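Local coordinates for putative capsular polysaccharide biosynthesis protein (Streptococcus pneumoniae serotype 4, PDB 6EWJ) that is probably a pyridoxal phosphate-dependent sugar aminotransferase of the DegT/DnrJ/EryC1 family, acting in the biosynthesis of pneumococcal teichoic acid, at residues A[116-119]-A[120-123]; A[146-149]-A[150-153]; A[328-331]-A[332-335]. All coordinates share one frame; numbering follows the deposited sequence.

Contact 1 of 3, residues A[116-119]-A[120-123]; sequences MDYD and LLEQ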
ATOM      1  N   MET A 116     -24.460 -14.751  -7.286  1.00 22.09           N
ATOM      2  CA  MET A 116     -24.218 -16.183  -7.211  1.00 22.69           C
ATOM      3  C   MET A 116     -25.558 -16.940  -7.156  1.00 23.51           C
ATOM      4  O   MET A 116     -26.553 -16.463  -6.552  1.00 23.00           O
ATOM      5  CB  MET A 116     -23.388 -16.553  -5.997  1.00 23.02           C
ATOM      6  CG  MET A 116     -21.918 -16.241  -6.162  1.00 22.53           C
ATOM      7  SD  MET A 116     -20.924 -16.699  -4.751  1.00 23.59           S
ATOM      8  CE  MET A 116     -21.471 -15.429  -3.576  1.00 22.94           C
ATOM      9  N   ASP A 117     -25.592 -18.078  -7.850  1.00 23.60           N
ATOM     10  CA  ASP A 117     -26.636 -19.048  -7.681  1.00 24.55           C
ATOM     11  C   ASP A 117     -26.422 -19.618  -6.286  1.00 24.65           C
ATOM     12  O   ASP A 117     -25.398 -20.223  -6.016  1.00 24.42           O
ATOM     13  CB  ASP A 117     -26.521 -20.113  -8.793  1.00 25.32           C
ATOM     14  CG  ASP A 117     -27.517 -21.240  -8.658  1.00 26.52           C
ATOM     15  OD1 ASP A 117     -27.816 -21.677  -7.532  1.00 27.45           O
ATOM     16  OD2 ASP A 117     -27.956 -21.743  -9.708  1.00 28.05           O
ATOM     17  N   TYR A 118     -27.385 -19.377  -5.383  1.00 25.16           N
ATOM     18  CA  TYR A 118     -27.171 -19.655  -3.954  1.00 25.30           C
ATOM     19  C   TYR A 118     -27.334 -21.111  -3.615  1.00 26.72           C
ATOM     20  O   TYR A 118     -26.938 -21.515  -2.533  1.00 26.76           O
ATOM     21  CB  TYR A 118     -28.062 -18.731  -3.067  1.00 25.30           C
ATOM     22  CG  TYR A 118     -27.648 -17.301  -3.209  1.00 24.11           C
ATOM     23  CD1 TYR A 118     -26.419 -16.876  -2.710  1.00 23.34           C
ATOM     24  CD2 TYR A 118     -28.404 -16.384  -3.915  1.00 23.91           C
ATOM     25  CE1 TYR A 118     -25.990 -15.578  -2.835  1.00 22.37           C
ATOM     26  CE2 TYR A 118     -27.961 -15.066  -4.069  1.00 23.03           C
ATOM     27  CZ  TYR A 118     -26.714 -14.676  -3.528  1.00 22.26           C
ATOM     28  OH  TYR A 118     -26.203 -13.377  -3.652  1.00 20.63           O
ATOM     29  N   ASP A 119     -27.957 -21.869  -4.525  1.00 28.21           N
ATOM     30  CA  ASP A 119     -28.030 -23.313  -4.404  1.00 30.09           C
ATOM     31  C   ASP A 119     -26.651 -23.866  -4.685  1.00 29.34           C
ATOM     32  O   ASP A 119     -26.162 -24.705  -3.924  1.00 29.63           O
ATOM     33  CB  ASP A 119     -29.027 -23.919  -5.396  1.00 32.05           C
ATOM     34  CG  ASP A 119     -30.462 -23.464  -5.136  1.00 34.28           C
ATOM     35  OD1 ASP A 119     -30.863 -23.383  -3.946  1.00 35.85           O
ATOM     36  OD2 ASP A 119     -31.207 -23.242  -6.120  1.00 36.69           O
ATOM     37  N   LEU A 120     -26.046 -23.397  -5.775  1.00 27.92           N
ATOM     38  CA  LEU A 120     -24.683 -23.817  -6.103  1.00 27.74           C
ATOM     39  C   LEU A 120     -23.689 -23.342  -5.028  1.00 27.33           C
ATOM     40  O   LEU A 120     -22.728 -24.033  -4.744  1.00 27.24           O
ATOM     41  CB  LEU A 120     -24.277 -23.317  -7.482  1.00 27.20           C
ATOM     42  CG  LEU A 120     -24.979 -23.926  -8.714  1.00 27.66           C
ATOM     43  CD1 LEU A 120     -24.465 -23.247  -9.968  1.00 27.22           C
ATOM     44  CD2 LEU A 120     -24.784 -25.436  -8.822  1.00 28.90           C
ATOM     45  N   LEU A 121     -23.954 -22.181  -4.420  1.00 26.91           N
ATOM     46  CA  LEU A 121     -23.159 -21.714  -3.255  1.00 27.02           C
ATOM     47  C   LEU A 121     -23.208 -22.689  -2.086  1.00 28.19           C
ATOM     48  O   LEU A 121     -22.166 -23.096  -1.558  1.00 27.57           O
ATOM     49  CB  LEU A 121     -23.658 -20.362  -2.787  1.00 26.84           C
ATOM     50  CG  LEU A 121     -23.050 -19.765  -1.500  1.00 26.97           C
ATOM     51  CD1 LEU A 121     -21.573 -19.668  -1.659  1.00 26.18           C
ATOM     52  CD2 LEU A 121     -23.593 -18.416  -1.175  1.00 26.73           C
ATOM     53  N   GLU A 122     -24.431 -23.112  -1.719  1.00 29.36           N
ATOM     54  CA  GLU A 122     -24.606 -24.179  -0.716  1.00 31.24           C
ATOM     55  C   GLU A 122     -23.770 -25.424  -1.041  1.00 32.01           C
ATOM     56  O   GLU A 122     -23.069 -25.961  -0.171  1.00 32.15           O
ATOM     57  CB  GLU A 122     -26.090 -24.605  -0.580  1.00 32.80           C
ATOM     58  CG  GLU A 122     -26.917 -23.657   0.244  1.00 33.54           C
ATOM     59  CD  GLU A 122     -28.368 -24.066   0.340  1.00 34.93           C
ATOM     60  OE1 GLU A 122     -28.707 -25.220   0.028  1.00 36.51           O
ATOM     61  OE2 GLU A 122     -29.193 -23.237   0.752  1.00 35.97           O
ATOM     62  N   GLN A 123     -23.856 -25.877  -2.292  1.00 32.25           N
ATOM     63  CA  GLN A 123     -23.104 -27.063  -2.739  1.00 33.53           C
ATOM     64  C   GLN A 123     -21.583 -26.909  -2.641  1.00 32.39           C
ATOM     65  O   GLN A 123     -20.905 -27.863  -2.343  1.00 33.14           O
ATOM     66  CB  GLN A 123     -23.425 -27.399  -4.182  1.00 34.34           C
ATOM     67  CG  GLN A 123     -24.834 -27.875  -4.429  1.00 36.00           C
ATOM     68  CD  GLN A 123     -25.098 -28.103  -5.907  1.00 37.09           C
ATOM     69  OE1 GLN A 123     -24.170 -28.401  -6.686  1.00 37.97           O
ATOM     70  NE2 GLN A 123     -26.368 -27.986  -6.310  1.00 37.41           N
TER
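Asp-117 and Leu-121 open the first turn of helix 118-124, the backbone N of Leu-121 reaching Asp-117 O at 2.9 Å, and the same i to i+4 bonding continues from Glu-122 to Tyr-118 and from Gln-123 to Asp-119. Asp-117 is the N-cap. With its CG anti to the backbone N (chi1 176°), the carboxylate swings forward over the start of the helix, and OD1 accepts from Leu-120 N at 3.0 Å. That bond is almost straight at nitrogen (169°) but meets OD1 from above the carboxylate plane. A second, weak bond from Asp-119 N to the same OD1 gives the cap two amides of the first turn, and the negative charge lies where the helix dipole would probably favour it. Outside this polar grip, Leu-120 crosses the Asp-117 side chain, its CG 3.7 Å from the carboxylate carbon CG.

On the buried side, Tyr-118 and Leu-121 run side by side and point the same way. Leu-121 CD2 touches the ring at its edge, in its plane, 3.6 Å from Tyr-118 CD1, while Met-116 O sits above one face toward the rim. The other leucine methyl, CD1, looks toward the sulfur of Met-116, with SD 4.3 Å away. The phenol OH of Tyr-118 is hydrogen-bonded to Glu-115.

The acidic groups of Asp-119 and Glu-122 stand near one another, and Arg-146 forms salt bridges with both, which should offset their like charge. Tyr-118 and Leu-121 face helix 144-153, packing on Leu-147, whereas Met-116 and Leu-121 reach Ile-84 of strand 82-86, and Met-116 and Leu-120 rest on Val-107 of strand 103-107.

Contact 2 of 3, residues A[146-149]-A[150-153]; sequences RLFQ and VVEK
Arg-146 and Val-150, one turn apart, meet at an oblique angle: the CG2 methyl of Val-150 lies 4.0 Å from Arg-146 NE and also packs 3.4 Å from Arg-146 O. The arginine leaves the helix with CG anti to its amide nitrogen (chi1 -177°), then bends at chi2 (60°), which turns the chain along the helix, brings its NE near the valine one turn on and sends NH2 toward its salt-bridge partners Asp-119 and Glu-122 on helix 118-124. Lys-153 extends its ammonium to the same area, where it forms a long, weak ion pair with Glu-122.

Both segments belong to helix 144-153, one of the helices packed against the mixed sheet of the aminotransferase large domain. Regular i to i+4 bonds run through it; Val-150 N to Arg-146 O spans 2.9 Å.

Phe-148 and Val-151 meet on a different side of this helix. Val-151 places CG2 between its own backbone N and carbonyl carbon, and from there the methyl touches Phe-148 O at 3.3 Å and approaches the ring obliquely, 4.4 Å from Phe-148 CD1. The other methyl, CG1, is 3.7 Å from Leu-147 O. Leu-147, Phe-148 and Val-151 all pack on Ile-173 of strand 172-177, and Leu-147 also touches Pro-134.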
ATOM      1  N   ARG A 146     -30.806 -14.472   2.049  1.00 30.81           N
ATOM      2  CA  ARG A 146     -30.472 -15.811   1.568  1.00 31.22           C
ATOM      3  C   ARG A 146     -29.040 -16.216   1.951  1.00 30.56           C
ATOM      4  O   ARG A 146     -28.808 -17.305   2.470  1.00 31.16           O
ATOM      5  CB  ARG A 146     -30.637 -15.894   0.063  1.00 31.48           C
ATOM      6  CG  ARG A 146     -30.373 -17.273  -0.519  1.00 32.04           C
ATOM      7  CD  ARG A 146     -31.313 -18.347   0.055  1.00 33.85           C
ATOM      8  NE  ARG A 146     -30.860 -19.690  -0.314  1.00 35.11           N
ATOM      9  CZ  ARG A 146     -31.041 -20.274  -1.495  1.00 34.84           C
ATOM     10  NH1 ARG A 146     -31.668 -19.655  -2.485  1.00 34.62           N
ATOM     11  NH2 ARG A 146     -30.559 -21.502  -1.687  1.00 35.74           N
ATOM     12  N   LEU A 147     -28.093 -15.324   1.736  1.00 29.25           N
ATOM     13  CA  LEU A 147     -26.682 -15.606   2.146  1.00 29.30           C
ATOM     14  C   LEU A 147     -26.549 -16.013   3.621  1.00 30.28           C
ATOM     15  O   LEU A 147     -25.931 -17.018   3.921  1.00 29.66           O
ATOM     16  CB  LEU A 147     -25.796 -14.399   1.861  1.00 27.77           C
ATOM     17  CG  LEU A 147     -25.408 -14.263   0.404  1.00 27.43           C
ATOM     18  CD1 LEU A 147     -24.995 -12.835   0.020  1.00 26.59           C
ATOM     19  CD2 LEU A 147     -24.244 -15.250   0.149  1.00 27.44           C
ATOM     20  N   PHE A 148     -27.169 -15.243   4.531  1.00 31.43           N
ATOM     21  CA  PHE A 148     -27.116 -15.588   5.974  1.00 33.25           C
ATOM     22  C   PHE A 148     -27.838 -16.913   6.305  1.00 34.59           C
ATOM     23  O   PHE A 148     -27.413 -17.640   7.198  1.00 34.41           O
ATOM     24  CB  PHE A 148     -27.616 -14.430   6.865  1.00 34.26           C
ATOM     25  CG  PHE A 148     -26.567 -13.364   7.102  1.00 34.22           C
ATOM     26  CD1 PHE A 148     -25.482 -13.620   7.936  1.00 34.89           C
ATOM     27  CD2 PHE A 148     -26.644 -12.119   6.482  1.00 33.59           C
ATOM     28  CE1 PHE A 148     -24.486 -12.662   8.136  1.00 34.66           C
ATOM     29  CE2 PHE A 148     -25.680 -11.143   6.720  1.00 32.97           C
ATOM     30  CZ  PHE A 148     -24.578 -11.427   7.525  1.00 33.31           C
ATOM     31  N   GLN A 149     -28.897 -17.215   5.561  1.00 35.84           N
ATOM     32  CA  GLN A 149     -29.612 -18.525   5.678  1.00 37.68           C
ATOM     33  C   GLN A 149     -28.698 -19.688   5.280  1.00 37.26           C
ATOM     34  O   GLN A 149     -28.641 -20.692   5.973  1.00 37.41           O
ATOM     35  CB  GLN A 149     -30.870 -18.526   4.798  1.00 39.39           C
ATOM     36  CG  GLN A 149     -31.982 -17.615   5.304  1.00 41.19           C
ATOM     37  CD  GLN A 149     -33.145 -17.418   4.307  1.00 43.08           C
ATOM     38  OE1 GLN A 149     -33.105 -17.875   3.171  1.00 43.82           O
ATOM     39  NE2 GLN A 149     -34.180 -16.703   4.742  1.00 45.01           N
ATOM     40  N   VAL A 150     -27.923 -19.502   4.200  1.00 36.14           N
ATOM     41  CA  VAL A 150     -26.950 -20.524   3.742  1.00 36.10           C
ATOM     42  C   VAL A 150     -25.889 -20.839   4.795  1.00 37.43           C
ATOM     43  O   VAL A 150     -25.690 -22.007   5.137  1.00 38.11           O
ATOM     44  CB  VAL A 150     -26.246 -20.127   2.434  1.00 34.05           C
ATOM     45  CG1 VAL A 150     -25.079 -21.057   2.144  1.00 34.07           C
ATOM     46  CG2 VAL A 150     -27.228 -20.117   1.271  1.00 33.31           C
ATOM     47  N   VAL A 151     -25.229 -19.808   5.328  1.00 37.65           N
ATOM     48  CA  VAL A 151     -24.144 -20.039   6.309  1.00 39.17           C
ATOM     49  C   VAL A 151     -24.664 -20.685   7.597  1.00 41.60           C
ATOM     50  O   VAL A 151     -24.005 -21.549   8.182  1.00 42.17           O
ATOM     51  CB  VAL A 151     -23.312 -18.781   6.629  1.00 38.33           C
ATOM     52  CG1 VAL A 151     -22.687 -18.216   5.354  1.00 36.90           C
ATOM     53  CG2 VAL A 151     -24.130 -17.725   7.349  1.00 38.96           C
ATOM     54  N   GLU A 152     -25.852 -20.258   8.019  1.00 43.71           N
ATOM     55  CA  GLU A 152     -26.536 -20.862   9.161  1.00 46.22           C
ATOM     56  C   GLU A 152     -26.881 -22.305   8.912  1.00 47.36           C
ATOM     57  O   GLU A 152     -26.683 -23.130   9.798  1.00 48.27           O
ATOM     58  CB  GLU A 152     -27.809 -20.101   9.452  1.00 47.41           C
ATOM     59  CG  GLU A 152     -28.639 -20.621  10.623  1.00 50.17           C
ATOM     60  CD  GLU A 152     -27.912 -20.648  11.956  1.00 51.85           C
ATOM     61  OE1 GLU A 152     -26.978 -19.853  12.247  1.00 51.57           O
ATOM     62  OE2 GLU A 152     -28.296 -21.534  12.718  1.00 53.37           O
ATOM     63  N   LYS A 153     -27.424 -22.591   7.730  1.00 47.45           N
ATOM     64  CA  LYS A 153     -27.817 -23.949   7.357  1.00 49.36           C
ATOM     65  C   LYS A 153     -26.631 -24.908   7.386  1.00 50.43           C
ATOM     66  O   LYS A 153     -26.771 -26.045   7.805  1.00 51.33           O
ATOM     67  CB  LYS A 153     -28.481 -23.969   5.971  1.00 48.94           C
ATOM     68  CG  LYS A 153     -28.815 -25.362   5.459  1.00 50.07           C
ATOM     69  CD  LYS A 153     -29.509 -25.370   4.083  1.00 49.81           C
ATOM     70  CE  LYS A 153     -30.315 -26.643   3.878  1.00 51.06           C
ATOM     71  NZ  LYS A 153     -30.631 -26.827   2.435  1.00 50.59           N
TER

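Contact 3 of 3, residues A[328-331]-A[332-335]; sequences ASLE and ERNL
Ala-328 leads into a capping box made by Ser-329 and Glu-332 at the start of helix 330-342, and Ala-328 CA lies 3.5 Å from Glu-332 OE1. Ser-329, the N-cap, exchanges bonds with Glu-332 in both directions. Its backbone N gives a nearly straight bond (174°) to Glu-332 OE1 at 2.9 Å, arriving on the anti side of the carboxylate, and its OG accepts from Glu-332 N at 3.2 Å. The serine hydroxyl also donates weakly to OE1. An extended glutamate chain, CG anti to the carbonyl carbon (chi1 -69°), carries the carboxylate back beside the serine. Ser-329 O then receives Arg-333 N, beginning the regular helical bonding.

Leu-330 crosses two side chains of the next turn. Its CD1 comes 3.3 Å from Arg-333 NH2, approaching the guanidinium obliquely, and its CG is 4.1 Å from Asn-334 ND2. The leucine also packs on Tyr-374 and Phe-377 of helix 371-378. Glu-331 continues the helix by accepting Leu-335 N at its carbonyl oxygen.

The Arg-333 side chain bends at chi2 and chi3; its NH1 binds Glu-380 O, and the group makes a cation-pi contact with Trp-253 of the second subunit. Side-on in the guanidinium plane, two nitrogens of Arg-333 converge on the single acceptor Asn-334 OD1, NE at 2.9 Å and NH2 at 3.1 Å.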
ATOM      1  N   ALA A 328     -27.315 -10.931 -28.751  1.00 33.19           N
ATOM      2  CA  ALA A 328     -25.990 -10.605 -29.288  1.00 33.50           C
ATOM      3  C   ALA A 328     -24.959 -11.674 -28.903  1.00 32.42           C
ATOM      4  O   ALA A 328     -24.838 -12.046 -27.739  1.00 31.61           O
ATOM      5  CB  ALA A 328     -25.525  -9.217 -28.791  1.00 33.64           C
ATOM      6  N   SER A 329     -24.200 -12.127 -29.888  1.00 32.15           N
ATOM      7  CA  SER A 329     -23.048 -12.999 -29.631  1.00 31.57           C
ATOM      8  C   SER A 329     -21.867 -12.205 -29.089  1.00 30.52           C
ATOM      9  O   SER A 329     -21.834 -10.987 -29.150  1.00 29.84           O
ATOM     10  CB  SER A 329     -22.610 -13.717 -30.913  1.00 31.74           C
ATOM     11  OG  SER A 329     -21.995 -12.814 -31.831  1.00 31.38           O
ATOM     12  N   LEU A 330     -20.872 -12.942 -28.607  1.00 30.36           N
ATOM     13  CA  LEU A 330     -19.571 -12.382 -28.255  1.00 29.43           C
ATOM     14  C   LEU A 330     -19.020 -11.432 -29.311  1.00 29.71           C
ATOM     15  O   LEU A 330     -18.652 -10.294 -29.003  1.00 28.94           O
ATOM     16  CB  LEU A 330     -18.540 -13.501 -28.021  1.00 29.88           C
ATOM     17  CG  LEU A 330     -17.161 -13.025 -27.522  1.00 29.08           C
ATOM     18  CD1 LEU A 330     -17.301 -12.274 -26.206  1.00 28.33           C
ATOM     19  CD2 LEU A 330     -16.233 -14.204 -27.351  1.00 29.45           C
ATOM     20  N   GLU A 331     -18.994 -11.895 -30.554  1.00 29.77           N
ATOM     21  CA  GLU A 331     -18.407 -11.151 -31.641  1.00 30.60           C
ATOM     22  C   GLU A 331     -19.204  -9.896 -31.944  1.00 30.35           C
ATOM     23  O   GLU A 331     -18.654  -8.812 -32.222  1.00 30.38           O
ATOM     24  CB  GLU A 331     -18.250 -12.080 -32.851  1.00 32.58           C
ATOM     25  CG  GLU A 331     -17.758 -11.347 -34.087  1.00 34.64           C
ATOM     26  CD  GLU A 331     -17.315 -12.274 -35.199  1.00 36.63           C
ATOM     27  OE1 GLU A 331     -17.666 -13.492 -35.154  1.00 38.20           O
ATOM     28  OE2 GLU A 331     -16.657 -11.749 -36.129  1.00 38.40           O
ATOM     29  N   GLU A 332     -20.513 -10.022 -31.833  1.00 29.93           N
ATOM     30  CA  GLU A 332     -21.416  -8.900 -32.104  1.00 30.13           C
ATOM     31  C   GLU A 332     -21.312  -7.864 -31.000  1.00 28.61           C
ATOM     32  O   GLU A 332     -21.298  -6.666 -31.275  1.00 28.53           O
ATOM     33  CB  GLU A 332     -22.855  -9.394 -32.289  1.00 30.39           C
ATOM     34  CG  GLU A 332     -23.059 -10.194 -33.565  1.00 31.66           C
ATOM     35  CD  GLU A 332     -24.396 -10.929 -33.599  1.00 31.93           C
ATOM     36  OE1 GLU A 332     -24.942 -11.245 -32.518  1.00 31.64           O
ATOM     37  OE2 GLU A 332     -24.901 -11.179 -34.695  1.00 33.17           O
ATOM     38  N   ARG A 333     -21.213  -8.317 -29.754  1.00 27.85           N
ATOM     39  CA  ARG A 333     -20.970  -7.390 -28.617  1.00 27.00           C
ATOM     40  C   ARG A 333     -19.715  -6.589 -28.854  1.00 27.98           C
ATOM     41  O   ARG A 333     -19.686  -5.359 -28.641  1.00 28.54           O
ATOM     42  CB  ARG A 333     -20.858  -8.122 -27.270  1.00 25.58           C
ATOM     43  CG  ARG A 333     -20.878  -7.177 -26.026  1.00 24.19           C
ATOM     44  CD  ARG A 333     -19.535  -6.557 -25.646  1.00 23.75           C
ATOM     45  NE  ARG A 333     -18.516  -7.592 -25.563  1.00 23.17           N
ATOM     46  CZ  ARG A 333     -18.365  -8.422 -24.546  1.00 22.28           C
ATOM     47  NH1 ARG A 333     -19.113  -8.342 -23.460  1.00 21.21           N
ATOM     48  NH2 ARG A 333     -17.405  -9.331 -24.618  1.00 22.64           N
ATOM     49  N   ASN A 334     -18.644  -7.263 -29.257  1.00 28.87           N
ATOM     50  CA  ASN A 334     -17.360  -6.570 -29.418  1.00 29.89           C
ATOM     51  C   ASN A 334     -17.487  -5.529 -30.528  1.00 31.00           C
ATOM     52  O   ASN A 334     -16.997  -4.427 -30.355  1.00 31.66           O
ATOM     53  CB  ASN A 334     -16.207  -7.555 -29.672  1.00 30.40           C
ATOM     54  CG  ASN A 334     -15.972  -8.520 -28.505  1.00 30.05           C
ATOM     55  OD1 ASN A 334     -16.412  -8.311 -27.367  1.00 28.81           O
ATOM     56  ND2 ASN A 334     -15.231  -9.613 -28.803  1.00 30.96           N
ATOM     57  N   LEU A 335     -18.171  -5.883 -31.630  1.00 32.30           N
ATOM     58  CA  LEU A 335     -18.396  -4.938 -32.747  1.00 34.00           C
ATOM     59  C   LEU A 335     -19.182  -3.724 -32.278  1.00 33.48           C
ATOM     60  O   LEU A 335     -18.760  -2.591 -32.525  1.00 34.20           O
ATOM     61  CB  LEU A 335     -19.080  -5.600 -33.957  1.00 35.60           C
ATOM     62  CG  LEU A 335     -19.335  -4.718 -35.207  1.00 37.81           C
ATOM     63  CD1 LEU A 335     -18.097  -3.915 -35.650  1.00 38.76           C
ATOM     64  CD2 LEU A 335     -19.845  -5.546 -36.363  1.00 39.07           C
TER

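Contacts 1 and 2 form one interface between adjacent helices, their centres 10 Å apart. Arg-146 NH2 bridges Asp-119 OD1 at 3.0 Å and Glu-122 OE2 at 3.3 Å, while Leu-147 CD2 packs 3.5 Å from both Tyr-118 CE1 and Leu-121 CD2. Contact 3 is separate: its centre is 29 Å from that of contact 1 and 37 Å from that of contact 2, and neither touches it. Contacts 1 and 2 lie away from the cofactor site, whereas Arg-333 of contact 3 has its side chain about 9 Å from that of Tyr-351, a pyridoxal phosphate-binding residue, in this cofactor-free chain.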